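Local coordinates for bacillaene synthase dehydratase PksH (Bacillus subtilis, PDB 3HP0), which dehydrates the (S)-3-hydroxy-3-methylglutaryl group tethered to PksL to a 3-methylglutaconyl moiety during synthesis of the antibiotic bacillaene, at residues I126-A131 with A186-L191; P88-W93 with V147-I152; S136-G141 with Y162-T167. All coordinates share one frame; numbering follows the deposited sequence.

Interaction 1: residues I126-A131 with A186-L191; sequences IADQTA and AESDVL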
ATOM      1  N   ILE A 126     -11.068   2.180  -4.207  1.00 25.68           N
ATOM      2  CA  ILE A 126     -11.793   2.791  -5.321  1.00 29.60           C
ATOM      3  C   ILE A 126     -10.854   3.635  -6.190  1.00 29.02           C
ATOM      4  O   ILE A 126      -9.819   4.113  -5.735  1.00 28.82           O
ATOM      5  CB  ILE A 126     -12.935   3.694  -4.814  1.00 30.29           C
ATOM      6  CG1 ILE A 126     -12.357   4.923  -4.127  1.00 29.79           C
ATOM      7  CG2 ILE A 126     -13.798   2.935  -3.822  1.00 31.04           C
ATOM      8  CD1 ILE A 126     -13.403   5.877  -3.655  1.00 34.70           C
ATOM      9  N   ALA A 127     -11.217   3.826  -7.447  1.00 30.83           N
ATOM     10  CA  ALA A 127     -10.360   4.614  -8.318  1.00 32.72           C
ATOM     11  C   ALA A 127     -11.135   5.277  -9.448  1.00 34.00           C
ATOM     12  O   ALA A 127     -12.356   5.135  -9.542  1.00 31.45           O
ATOM     13  CB  ALA A 127      -9.259   3.715  -8.889  1.00 29.14           C
ATOM     14  N   ASP A 128     -10.410   6.019 -10.286  1.00 37.43           N
ATOM     15  CA  ASP A 128     -10.992   6.670 -11.454  1.00 41.94           C
ATOM     16  C   ASP A 128     -10.315   6.083 -12.692  1.00 43.34           C
ATOM     17  O   ASP A 128      -9.446   5.221 -12.569  1.00 44.93           O
ATOM     18  CB  ASP A 128     -10.804   8.191 -11.408  1.00 42.80           C
ATOM     19  CG  ASP A 128      -9.347   8.611 -11.427  1.00 44.84           C
ATOM     20  OD1 ASP A 128      -8.534   7.945 -12.102  1.00 46.11           O
ATOM     21  OD2 ASP A 128      -9.018   9.627 -10.779  1.00 44.17           O
ATOM     22  N   GLN A 129     -10.716   6.552 -13.869  1.00 45.17           N
ATOM     23  CA  GLN A 129     -10.183   6.085 -15.156  1.00 45.92           C
ATOM     24  C   GLN A 129      -8.660   6.145 -15.254  1.00 43.84           C
ATOM     25  O   GLN A 129      -8.035   5.393 -15.999  1.00 44.48           O
ATOM     26  CB  GLN A 129     -10.740   6.946 -16.291  1.00 49.77           C
ATOM     27  CG  GLN A 129     -12.165   7.387 -16.123  1.00 54.46           C
ATOM     28  CD  GLN A 129     -13.148   6.327 -16.550  1.00 58.48           C
ATOM     29  OE1 GLN A 129     -13.053   5.795 -17.658  1.00 61.54           O
ATOM     30  NE2 GLN A 129     -14.109   6.021 -15.685  1.00 59.27           N
ATOM     31  N   THR A 130      -8.075   7.070 -14.514  1.00 41.74           N
ATOM     32  CA  THR A 130      -6.640   7.288 -14.528  1.00 41.91           C
ATOM     33  C   THR A 130      -5.727   6.236 -13.882  1.00 40.81           C
ATOM     34  O   THR A 130      -4.591   6.053 -14.324  1.00 40.43           O
ATOM     35  CB  THR A 130      -6.342   8.641 -13.893  1.00 43.36           C
ATOM     36  OG1 THR A 130      -6.839   9.672 -14.755  1.00 45.47           O
ATOM     37  CG2 THR A 130      -4.855   8.820 -13.665  1.00 45.28           C
ATOM     38  N   ALA A 131      -6.218   5.551 -12.850  1.00 37.74           N
ATOM     39  CA  ALA A 131      -5.419   4.558 -12.134  1.00 35.05           C
ATOM     40  C   ALA A 131      -4.819   3.427 -12.973  1.00 32.56           C
ATOM     41  O   ALA A 131      -5.486   2.826 -13.812  1.00 33.44           O
ATOM     42  CB  ALA A 131      -6.243   3.962 -10.989  1.00 32.43           C
ATOM     43  N   ALA A 186     -15.022   7.719 -13.382  1.00 41.67           N
ATOM     44  CA  ALA A 186     -14.395   8.988 -13.735  1.00 42.95           C
ATOM     45  C   ALA A 186     -14.609   9.991 -12.603  1.00 42.93           C
ATOM     46  O   ALA A 186     -13.752  10.835 -12.340  1.00 41.63           O
ATOM     47  CB  ALA A 186     -14.974   9.522 -15.022  1.00 42.54           C
ATOM     48  N   GLU A 187     -15.751   9.883 -11.933  1.00 44.79           N
ATOM     49  CA  GLU A 187     -16.066  10.760 -10.821  1.00 48.12           C
ATOM     50  C   GLU A 187     -15.796  10.063  -9.484  1.00 47.27           C
ATOM     51  O   GLU A 187     -16.717   9.740  -8.734  1.00 46.91           O
ATOM     52  CB  GLU A 187     -17.528  11.195 -10.877  1.00 51.61           C
ATOM     53  CG  GLU A 187     -17.818  12.128 -12.034  1.00 56.36           C
ATOM     54  CD  GLU A 187     -19.283  12.518 -12.106  1.00 60.00           C
ATOM     55  OE1 GLU A 187     -20.125  11.606 -12.267  1.00 61.66           O
ATOM     56  OE2 GLU A 187     -19.585  13.733 -12.001  1.00 61.09           O
ATOM     57  N   SER A 188     -14.522   9.828  -9.198  1.00 47.38           N
ATOM     58  CA  SER A 188     -14.141   9.188  -7.961  1.00 47.25           C
ATOM     59  C   SER A 188     -13.947  10.268  -6.910  1.00 48.99           C
ATOM     60  O   SER A 188     -12.850  10.781  -6.695  1.00 52.35           O
ATOM     61  CB  SER A 188     -12.850   8.393  -8.132  1.00 44.42           C
ATOM     62  OG  SER A 188     -11.765   9.274  -8.349  1.00 40.78           O
ATOM     63  N   ASP A 189     -15.058  10.620  -6.286  1.00 48.71           N
ATOM     64  CA  ASP A 189     -15.160  11.628  -5.235  1.00 47.35           C
ATOM     65  C   ASP A 189     -16.629  11.423  -4.944  1.00 45.23           C
ATOM     66  O   ASP A 189     -17.052  11.246  -3.796  1.00 45.23           O
ATOM     67  CB  ASP A 189     -14.926  13.043  -5.789  1.00 50.76           C
ATOM     68  CG  ASP A 189     -13.527  13.576  -5.491  1.00 53.59           C
ATOM     69  OD1 ASP A 189     -12.717  12.858  -4.863  1.00 55.15           O
ATOM     70  OD2 ASP A 189     -13.229  14.727  -5.895  1.00 54.55           O
ATOM     71  N   VAL A 190     -17.388  11.417  -6.033  1.00 41.68           N
ATOM     72  CA  VAL A 190     -18.807  11.180  -5.974  1.00 40.10           C
ATOM     73  C   VAL A 190     -18.951   9.717  -5.589  1.00 37.86           C
ATOM     74  O   VAL A 190     -19.781   9.348  -4.767  1.00 38.97           O
ATOM     75  CB  VAL A 190     -19.471  11.398  -7.350  1.00 41.05           C
ATOM     76  CG1 VAL A 190     -20.942  10.989  -7.273  1.00 38.92           C
ATOM     77  CG2 VAL A 190     -19.310  12.857  -7.794  1.00 38.86           C
ATOM     78  N   LEU A 191     -18.117   8.895  -6.211  1.00 35.57           N
ATOM     79  CA  LEU A 191     -18.106   7.461  -5.973  1.00 32.35           C
ATOM     80  C   LEU A 191     -17.719   7.196  -4.517  1.00 31.96           C
ATOM     81  O   LEU A 191     -18.293   6.328  -3.852  1.00 30.35           O
ATOM     82  CB  LEU A 191     -17.116   6.782  -6.923  1.00 28.11           C
ATOM     83  CG  LEU A 191     -17.065   5.260  -6.825  1.00 28.17           C
ATOM     84  CD1 LEU A 191     -18.459   4.708  -7.049  1.00 22.14           C
ATOM     85  CD2 LEU A 191     -16.072   4.694  -7.841  1.00 26.63           C
TER
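S188 carries the centre of this contact, where the loop leading into helix 190-199 runs past the end of strand 124-127, the outermost strand of the main sheet. Its CB lies 3.6 Å from A127 O. Its OG, held in the crowded position between the backbone N and the carbonyl carbon (chi1 68°), meets the CB of D128 at 3.4 Å, so the hydroxyl presses on a methylene rather than on the carboxylate. On one flank L191, with CG anti to its backbone N, sends CD2 to 4.1 Å from A127 O and more loosely toward I126. On the other, the Q129 chain bends at chi2 (-82°) and runs its CG and amide alongside A186. There Q129 NE2 stands 3.0 Å from A186 N, a pair of donors as modelled and hence not a bond.

The second shell is polar. D128 opens a type I turn to A131, and its OD1 receives weak bonds from T130 N (2.6 Å) and A131 N, while OD2 forms a salt bridge with R108. Backbone bonding joins A127 to D185, and S188 centres an inverse gamma turn just before the helix.

Away from the active site, the contact between the segments is thus van der Waals. The buried D128 carboxylate is compensated by R108, which would favour its ionised form, whereas S188 OG is buried with no polar partner in the model.

Interaction 2: residues P88-W93 with V147-I152; sequences PLYDLW and VLPFLI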
ATOM      1  N   PRO A  88       7.559  -2.576  10.293  1.00 42.09           N
ATOM      2  CA  PRO A  88       6.601  -1.505  10.576  1.00 40.33           C
ATOM      3  C   PRO A  88       5.609  -1.317   9.418  1.00 38.94           C
ATOM      4  O   PRO A  88       4.397  -1.198   9.629  1.00 38.40           O
ATOM      5  CB  PRO A  88       7.506  -0.291  10.783  1.00 40.40           C
ATOM      6  CG  PRO A  88       8.720  -0.900  11.405  1.00 39.84           C
ATOM      7  CD  PRO A  88       8.937  -2.125  10.549  1.00 40.78           C
ATOM      8  N   LEU A  89       6.129  -1.294   8.195  1.00 35.44           N
ATOM      9  CA  LEU A  89       5.288  -1.135   7.016  1.00 32.88           C
ATOM     10  C   LEU A  89       4.299  -2.301   6.899  1.00 30.93           C
ATOM     11  O   LEU A  89       3.106  -2.100   6.649  1.00 30.69           O
ATOM     12  CB  LEU A  89       6.153  -1.079   5.753  1.00 32.53           C
ATOM     13  CG  LEU A  89       5.389  -0.928   4.434  1.00 33.81           C
ATOM     14  CD1 LEU A  89       4.672   0.416   4.419  1.00 33.46           C
ATOM     15  CD2 LEU A  89       6.346  -1.028   3.251  1.00 34.30           C
ATOM     16  N   TYR A  90       4.798  -3.519   7.081  1.00 26.70           N
ATOM     17  CA  TYR A  90       3.952  -4.700   6.977  1.00 24.68           C
ATOM     18  C   TYR A  90       2.835  -4.673   8.010  1.00 26.42           C
ATOM     19  O   TYR A  90       1.680  -4.943   7.684  1.00 26.14           O
ATOM     20  CB  TYR A  90       4.777  -5.968   7.153  1.00 19.18           C
ATOM     21  CG  TYR A  90       4.127  -7.213   6.582  1.00 18.35           C
ATOM     22  CD1 TYR A  90       4.446  -7.662   5.294  1.00 14.64           C
ATOM     23  CD2 TYR A  90       3.210  -7.959   7.334  1.00 15.05           C
ATOM     24  CE1 TYR A  90       3.888  -8.815   4.779  1.00 14.18           C
ATOM     25  CE2 TYR A  90       2.635  -9.125   6.818  1.00 14.14           C
ATOM     26  CZ  TYR A  90       2.985  -9.550   5.545  1.00 17.32           C
ATOM     27  OH  TYR A  90       2.475 -10.728   5.048  1.00 19.33           O
ATOM     28  N   ASP A  91       3.179  -4.337   9.253  1.00 28.20           N
ATOM     29  CA  ASP A  91       2.192  -4.275  10.328  1.00 28.54           C
ATOM     30  C   ASP A  91       1.168  -3.181  10.102  1.00 27.02           C
ATOM     31  O   ASP A  91       0.017  -3.316  10.504  1.00 25.30           O
ATOM     32  CB  ASP A  91       2.877  -4.081  11.680  1.00 30.36           C
ATOM     33  CG  ASP A  91       3.590  -5.327  12.136  1.00 33.13           C
ATOM     34  OD1 ASP A  91       3.011  -6.422  11.967  1.00 35.19           O
ATOM     35  OD2 ASP A  91       4.717  -5.219  12.659  1.00 36.99           O
ATOM     36  N   LEU A  92       1.598  -2.102   9.461  1.00 27.00           N
ATOM     37  CA  LEU A  92       0.710  -0.994   9.133  1.00 26.48           C
ATOM     38  C   LEU A  92      -0.339  -1.514   8.145  1.00 26.86           C
ATOM     39  O   LEU A  92      -1.546  -1.339   8.347  1.00 28.70           O
ATOM     40  CB  LEU A  92       1.508   0.132   8.492  1.00 26.64           C
ATOM     41  CG  LEU A  92       0.755   1.289   7.839  1.00 28.56           C
ATOM     42  CD1 LEU A  92      -0.236   1.910   8.811  1.00 28.88           C
ATOM     43  CD2 LEU A  92       1.774   2.310   7.364  1.00 27.99           C
ATOM     44  N   TRP A  93       0.120  -2.173   7.086  1.00 24.68           N
ATOM     45  CA  TRP A  93      -0.803  -2.708   6.100  1.00 22.69           C
ATOM     46  C   TRP A  93      -1.721  -3.727   6.755  1.00 23.27           C
ATOM     47  O   TRP A  93      -2.886  -3.850   6.378  1.00 20.96           O
ATOM     48  CB  TRP A  93      -0.043  -3.346   4.936  1.00 21.29           C
ATOM     49  CG  TRP A  93       0.645  -2.335   4.052  1.00 21.10           C
ATOM     50  CD1 TRP A  93       0.360  -1.003   3.956  1.00 20.80           C
ATOM     51  CD2 TRP A  93       1.702  -2.586   3.122  1.00 19.91           C
ATOM     52  NE1 TRP A  93       1.175  -0.408   3.026  1.00 22.15           N
ATOM     53  CE2 TRP A  93       2.010  -1.356   2.497  1.00 21.36           C
ATOM     54  CE3 TRP A  93       2.425  -3.730   2.756  1.00 20.03           C
ATOM     55  CZ2 TRP A  93       3.012  -1.236   1.523  1.00 22.36           C
ATOM     56  CZ3 TRP A  93       3.421  -3.614   1.792  1.00 20.41           C
ATOM     57  CH2 TRP A  93       3.704  -2.374   1.186  1.00 21.38           C
ATOM     58  N   VAL A 147       4.431  -6.679  -0.400  1.00 29.40           N
ATOM     59  CA  VAL A 147       3.157  -6.406  -1.054  1.00 27.31           C
ATOM     60  C   VAL A 147       2.358  -7.645  -1.439  1.00 25.06           C
ATOM     61  O   VAL A 147       1.143  -7.712  -1.225  1.00 24.32           O
ATOM     62  CB  VAL A 147       3.384  -5.563  -2.353  1.00 27.27           C
ATOM     63  CG1 VAL A 147       2.076  -5.386  -3.107  1.00 26.18           C
ATOM     64  CG2 VAL A 147       3.989  -4.214  -1.997  1.00 23.73           C
ATOM     65  N   LEU A 148       3.057  -8.623  -1.999  1.00 25.19           N
ATOM     66  CA  LEU A 148       2.444  -9.850  -2.517  1.00 24.03           C
ATOM     67  C   LEU A 148       1.376 -10.576  -1.718  1.00 23.65           C
ATOM     68  O   LEU A 148       0.378 -11.001  -2.295  1.00 25.62           O
ATOM     69  CB  LEU A 148       3.540 -10.851  -2.932  1.00 24.74           C
ATOM     70  CG  LEU A 148       4.436 -10.383  -4.093  1.00 28.14           C
ATOM     71  CD1 LEU A 148       5.555 -11.389  -4.365  1.00 27.34           C
ATOM     72  CD2 LEU A 148       3.589 -10.195  -5.343  1.00 27.18           C
ATOM     73  N   PRO A 149       1.565 -10.754  -0.391  1.00 23.38           N
ATOM     74  CA  PRO A 149       0.535 -11.461   0.389  1.00 20.61           C
ATOM     75  C   PRO A 149      -0.808 -10.720   0.382  1.00 19.28           C
ATOM     76  O   PRO A 149      -1.877 -11.334   0.313  1.00 16.91           O
ATOM     77  CB  PRO A 149       1.153 -11.565   1.783  1.00 20.58           C
ATOM     78  CG  PRO A 149       2.640 -11.577   1.491  1.00 24.00           C
ATOM     79  CD  PRO A 149       2.766 -10.504   0.424  1.00 21.74           C
ATOM     80  N   PHE A 150      -0.739  -9.398   0.453  1.00 19.83           N
ATOM     81  CA  PHE A 150      -1.941  -8.560   0.423  1.00 20.60           C
ATOM     82  C   PHE A 150      -2.554  -8.579  -0.992  1.00 19.57           C
ATOM     83  O   PHE A 150      -3.770  -8.713  -1.152  1.00 18.43           O
ATOM     84  CB  PHE A 150      -1.578  -7.125   0.828  1.00 20.86           C
ATOM     85  CG  PHE A 150      -1.089  -6.999   2.251  1.00 21.47           C
ATOM     86  CD1 PHE A 150      -1.996  -6.913   3.311  1.00 19.88           C
ATOM     87  CD2 PHE A 150       0.279  -7.009   2.537  1.00 20.95           C
ATOM     88  CE1 PHE A 150      -1.553  -6.842   4.622  1.00 18.43           C
ATOM     89  CE2 PHE A 150       0.736  -6.937   3.858  1.00 20.05           C
ATOM     90  CZ  PHE A 150      -0.181  -6.853   4.898  1.00 18.45           C
ATOM     91  N   LEU A 151      -1.701  -8.465  -2.011  1.00 18.36           N
ATOM     92  CA  LEU A 151      -2.160  -8.478  -3.393  1.00 17.09           C
ATOM     93  C   LEU A 151      -2.825  -9.815  -3.691  1.00 18.15           C
ATOM     94  O   LEU A 151      -3.942  -9.872  -4.227  1.00 18.74           O
ATOM     95  CB  LEU A 151      -0.989  -8.251  -4.371  1.00 17.60           C
ATOM     96  CG  LEU A 151      -1.403  -8.184  -5.860  1.00 19.52           C
ATOM     97  CD1 LEU A 151      -2.435  -7.068  -6.064  1.00 18.67           C
ATOM     98  CD2 LEU A 151      -0.195  -7.931  -6.755  1.00 18.49           C
ATOM     99  N   ILE A 152      -2.135 -10.887  -3.324  1.00 17.37           N
ATOM    100  CA  ILE A 152      -2.627 -12.235  -3.544  1.00 18.06           C
ATOM    101  C   ILE A 152      -3.969 -12.475  -2.873  1.00 19.25           C
ATOM    102  O   ILE A 152      -4.841 -13.131  -3.441  1.00 18.76           O
ATOM    103  CB  ILE A 152      -1.592 -13.275  -3.047  1.00 20.64           C
ATOM    104  CG1 ILE A 152      -0.391 -13.261  -4.000  1.00 18.96           C
ATOM    105  CG2 ILE A 152      -2.251 -14.670  -2.899  1.00 13.55           C
ATOM    106  CD1 ILE A 152       0.698 -14.247  -3.645  1.00 21.37           C
TER
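The ring of F150 reaches from helix 148-155 into the angle between Y90 and W93, two residues of helix 87-98, and meets each in a different way. Toward Y90 it presents its edge: F150 CE2 sits over one face of the tyrosine ring, offset toward the rim and 3.8 Å from Y90 CE1, with the two planes inclined at 57°. Toward W93 the roles reverse. The five-membered ring of the indole turns its edge to the face of F150 at 81°, close to the perpendicular of a T-shaped pair, with centroids 5.7 Å apart. W93 CB adds a CH-pi contact over the same face, 3.5 Å from F150 CZ.

First torsions aim the rings at one another. Y90 has CG anti to its backbone N (chi1 -159°), whereas W93 and F150 both place CG anti to the carbonyl carbon. The far corner of the indole continues to V147, whose CG2 lies 3.7 Å from W93 CH2. At the tip of the tyrosine, P149 CB is 3.6 Å from Y90 OH; the hydroxyl's hydrogen bond goes elsewhere, to V221 O, which satisfies this polar atom inside a buried contact.

The short helical segments run nearly parallel, and their axes come no closer than 11.6 Å, a gap bridged by the large rings. F118 extends the group by an edge-to-face pairing with W93, and V221 of helix 220-235 packs on F150. With the V147 side chain about 7 Å from that of the active-site residue E137, the arrangement is an aromatic cluster joining helices in the buried interior of a crotonase fold, close to the catalytic region.

Interaction 3: residues S136-G141 with Y162-T167; sequences SELLFG and YMTLMT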
ATOM      1  N   SER A 136       7.425  -3.672 -11.377  1.00 38.73           N
ATOM      2  CA  SER A 136       8.598  -3.772 -12.241  1.00 40.51           C
ATOM      3  C   SER A 136       9.831  -4.329 -11.526  1.00 41.21           C
ATOM      4  O   SER A 136      10.855  -4.594 -12.157  1.00 41.45           O
ATOM      5  CB  SER A 136       8.929  -2.388 -12.817  1.00 41.69           C
ATOM      6  OG  SER A 136       9.261  -1.463 -11.787  1.00 43.75           O
ATOM      7  N   GLU A 137       9.728  -4.506 -10.215  1.00 41.17           N
ATOM      8  CA  GLU A 137      10.841  -5.011  -9.419  1.00 41.70           C
ATOM      9  C   GLU A 137      11.652  -6.145 -10.048  1.00 40.97           C
ATOM     10  O   GLU A 137      12.880  -6.128  -9.995  1.00 41.44           O
ATOM     11  CB  GLU A 137      10.342  -5.473  -8.045  1.00 42.97           C
ATOM     12  CG  GLU A 137       9.767  -4.369  -7.157  1.00 46.20           C
ATOM     13  CD  GLU A 137       8.525  -3.729  -7.741  1.00 46.99           C
ATOM     14  OE1 GLU A 137       7.617  -4.474  -8.176  1.00 46.33           O
ATOM     15  OE2 GLU A 137       8.452  -2.483  -7.759  1.00 49.26           O
ATOM     16  N   LEU A 138      10.978  -7.123 -10.646  1.00 39.83           N
ATOM     17  CA  LEU A 138      11.663  -8.272 -11.229  1.00 39.64           C
ATOM     18  C   LEU A 138      12.682  -7.920 -12.317  1.00 41.18           C
ATOM     19  O   LEU A 138      13.550  -8.735 -12.651  1.00 40.51           O
ATOM     20  CB  LEU A 138      10.637  -9.278 -11.756  1.00 39.39           C
ATOM     21  CG  LEU A 138      11.073 -10.745 -11.886  1.00 40.82           C
ATOM     22  CD1 LEU A 138      11.638 -11.254 -10.571  1.00 39.00           C
ATOM     23  CD2 LEU A 138       9.876 -11.592 -12.299  1.00 42.94           C
ATOM     24  N   LEU A 139      12.588  -6.713 -12.867  1.00 40.27           N
ATOM     25  CA  LEU A 139      13.533  -6.284 -13.891  1.00 41.00           C
ATOM     26  C   LEU A 139      14.918  -6.103 -13.249  1.00 42.30           C
ATOM     27  O   LEU A 139      15.950  -6.176 -13.919  1.00 41.98           O
ATOM     28  CB  LEU A 139      13.062  -4.972 -14.529  1.00 38.39           C
ATOM     29  CG  LEU A 139      11.774  -5.058 -15.358  1.00 38.68           C
ATOM     30  CD1 LEU A 139      11.275  -3.665 -15.709  1.00 37.70           C
ATOM     31  CD2 LEU A 139      12.030  -5.877 -16.610  1.00 37.43           C
ATOM     32  N   PHE A 140      14.933  -5.881 -11.940  1.00 42.40           N
ATOM     33  CA  PHE A 140      16.179  -5.704 -11.215  1.00 42.75           C
ATOM     34  C   PHE A 140      16.426  -6.889 -10.289  1.00 42.58           C
ATOM     35  O   PHE A 140      17.153  -6.782  -9.305  1.00 43.54           O
ATOM     36  CB  PHE A 140      16.141  -4.410 -10.402  1.00 44.92           C
ATOM     37  CG  PHE A 140      15.899  -3.180 -11.230  1.00 50.28           C
ATOM     38  CD1 PHE A 140      14.687  -2.503 -11.156  1.00 52.52           C
ATOM     39  CD2 PHE A 140      16.873  -2.713 -12.108  1.00 52.69           C
ATOM     40  CE1 PHE A 140      14.452  -1.378 -11.946  1.00 54.47           C
ATOM     41  CE2 PHE A 140      16.645  -1.589 -12.903  1.00 53.73           C
ATOM     42  CZ  PHE A 140      15.436  -0.923 -12.823  1.00 53.88           C
ATOM     43  N   GLY A 141      15.814  -8.022 -10.605  1.00 42.01           N
ATOM     44  CA  GLY A 141      16.000  -9.204  -9.787  1.00 41.37           C
ATOM     45  C   GLY A 141      15.223  -9.152  -8.482  1.00 40.53           C
ATOM     46  O   GLY A 141      15.251 -10.096  -7.692  1.00 39.44           O
ATOM     47  N   TYR A 162       1.416 -13.508 -12.796  1.00 23.53           N
ATOM     48  CA  TYR A 162       1.497 -13.020 -14.167  1.00 25.15           C
ATOM     49  C   TYR A 162       1.947 -11.559 -14.176  1.00 27.58           C
ATOM     50  O   TYR A 162       2.773 -11.145 -14.992  1.00 27.31           O
ATOM     51  CB  TYR A 162       0.121 -13.155 -14.819  1.00 24.67           C
ATOM     52  CG  TYR A 162       0.067 -12.821 -16.296  1.00 25.79           C
ATOM     53  CD1 TYR A 162       0.838 -13.530 -17.230  1.00 26.71           C
ATOM     54  CD2 TYR A 162      -0.789 -11.824 -16.765  1.00 23.31           C
ATOM     55  CE1 TYR A 162       0.746 -13.253 -18.596  1.00 26.97           C
ATOM     56  CE2 TYR A 162      -0.889 -11.539 -18.115  1.00 25.70           C
ATOM     57  CZ  TYR A 162      -0.124 -12.253 -19.027  1.00 28.47           C
ATOM     58  OH  TYR A 162      -0.249 -11.964 -20.365  1.00 28.47           O
HETATM   59  N   MSE A 163       1.393 -10.789 -13.250  1.00 28.42           N
HETATM   60  CA  MSE A 163       1.706  -9.376 -13.098  1.00 30.05           C
HETATM   61  C   MSE A 163       3.180  -9.151 -12.798  1.00 27.31           C
HETATM   62  O   MSE A 163       3.831  -8.293 -13.402  1.00 25.28           O
HETATM   63  CB  MSE A 163       0.896  -8.801 -11.940  1.00 34.03           C
HETATM   64  CG  MSE A 163       0.059  -7.612 -12.278  1.00 40.11           C
HETATM   65 SE   MSE A 163      -0.965  -7.093 -10.725  1.00 45.07          SE
HETATM   66  CE  MSE A 163       0.021  -5.497 -10.278  1.00 40.06           C
ATOM     67  N   THR A 164       3.692  -9.918 -11.842  1.00 25.63           N
ATOM     68  CA  THR A 164       5.075  -9.777 -11.416  1.00 26.28           C
ATOM     69  C   THR A 164       6.033 -10.188 -12.518  1.00 26.02           C
ATOM     70  O   THR A 164       7.019  -9.505 -12.765  1.00 24.81           O
ATOM     71  CB  THR A 164       5.352 -10.613 -10.141  1.00 27.65           C
ATOM     72  OG1 THR A 164       4.340 -10.338  -9.160  1.00 25.83           O
ATOM     73  CG2 THR A 164       6.724 -10.260  -9.556  1.00 23.03           C
ATOM     74  N   LEU A 165       5.724 -11.301 -13.182  1.00 27.40           N
ATOM     75  CA  LEU A 165       6.551 -11.816 -14.266  1.00 29.15           C
ATOM     76  C   LEU A 165       6.524 -10.916 -15.502  1.00 30.38           C
ATOM     77  O   LEU A 165       7.559 -10.709 -16.131  1.00 30.07           O
ATOM     78  CB  LEU A 165       6.101 -13.224 -14.672  1.00 28.77           C
ATOM     79  CG  LEU A 165       6.326 -14.396 -13.709  1.00 29.47           C
ATOM     80  CD1 LEU A 165       5.571 -15.612 -14.208  1.00 28.30           C
ATOM     81  CD2 LEU A 165       7.807 -14.708 -13.588  1.00 27.97           C
HETATM   82  N   MSE A 166       5.349 -10.376 -15.837  1.00 31.21           N
HETATM   83  CA  MSE A 166       5.200  -9.526 -17.023  1.00 32.50           C
HETATM   84  C   MSE A 166       5.633  -8.071 -16.880  1.00 31.47           C
HETATM   85  O   MSE A 166       5.866  -7.395 -17.877  1.00 28.55           O
HETATM   86  CB  MSE A 166       3.761  -9.580 -17.537  1.00 36.51           C
HETATM   87  CG  MSE A 166       3.377 -10.916 -18.158  1.00 42.53           C
HETATM   88 SE   MSE A 166       4.583 -11.493 -19.565  1.00 55.04          SE
HETATM   89  CE  MSE A 166       5.554 -12.835 -18.596  1.00 48.19           C
ATOM     90  N   THR A 167       5.708  -7.585 -15.649  1.00 33.37           N
ATOM     91  CA  THR A 167       6.170  -6.228 -15.400  1.00 37.84           C
ATOM     92  C   THR A 167       5.352  -5.063 -15.970  1.00 40.32           C
ATOM     93  O   THR A 167       5.563  -3.910 -15.582  1.00 41.69           O
ATOM     94  CB  THR A 167       7.603  -6.083 -15.914  1.00 39.19           C
ATOM     95  OG1 THR A 167       8.434  -7.042 -15.254  1.00 42.13           O
ATOM     96  CG2 THR A 167       8.130  -4.677 -15.665  1.00 41.41           C
TER
HETATM   97  O   HOH W   1       8.262  -7.259 -11.231  1.00 28.37           O
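Positive phi at T167 (63°), the first residue to leave the helical path after helix 157-166, turns its side chain to the loop 136-141. With OG1 anti to the carbonyl carbon and CG2 anti to the backbone N (chi1 -58°), it is the methyl that leads. L138 likewise holds CG anti to its backbone N (chi1 -156°), a setting that throws CD2 across to the last turn of the helix. L139 takes the other common position, CG anti to the carbonyl carbon, which brings its branches over T167.

Two patches of packing result. In one, T167 CG2 lodges between S136 and L139, 3.6 Å from S136 CA and a tight 3.3 Å from L139 CD1, the chains crossing obliquely. In the other, the L138 CD2 methyl lies against the carbonyl oxygen T164 O at 3.6 Å, and L165 CD2 supplies its apolar partner, tip to tip at 4.0 Å.

Between the backbones stands a water. It accepts from L138 N at 2.8 Å and donates to T164 O at 3.0 Å, linking an N-H within the 3-10 turn 137-139 with a carbonyl in the closing turn of the helix. The turn itself is kept by L139 N bonding to S136 O and F140 N to E137 O.

The active-site residue E137 belongs to this turn, its side chain packing against N112, A113, L142 and P144. Its carboxylate takes no direct part, but neighbours S136 and L138 meet the helix end through methyl packing and one water, consistent with a contact that helps place the catalytic turn.

Depth in the fold separates the three contacts. Interaction 2 is the core one, wholly buried and built of aromatic rings; interaction 1 is partly buried, joining the edge of the main sheet to a helix start; interaction 3 lies at the surface, where methyl groups and a bridging water do the work. Interactions 2 and 3 adjoin through the consecutive helices 148-155 and 157-166, L148 packing on T164 and L151 on selenomethionine M163. Interaction 1 touches neither, its nearest atoms lying about 13 Å from interaction 2 and 11 Å from interaction 3, yet the chain it closes encloses all of interaction 3. A salt bridge from a residue that itself touches the partner segment, D128 to R108, belongs to interaction 1.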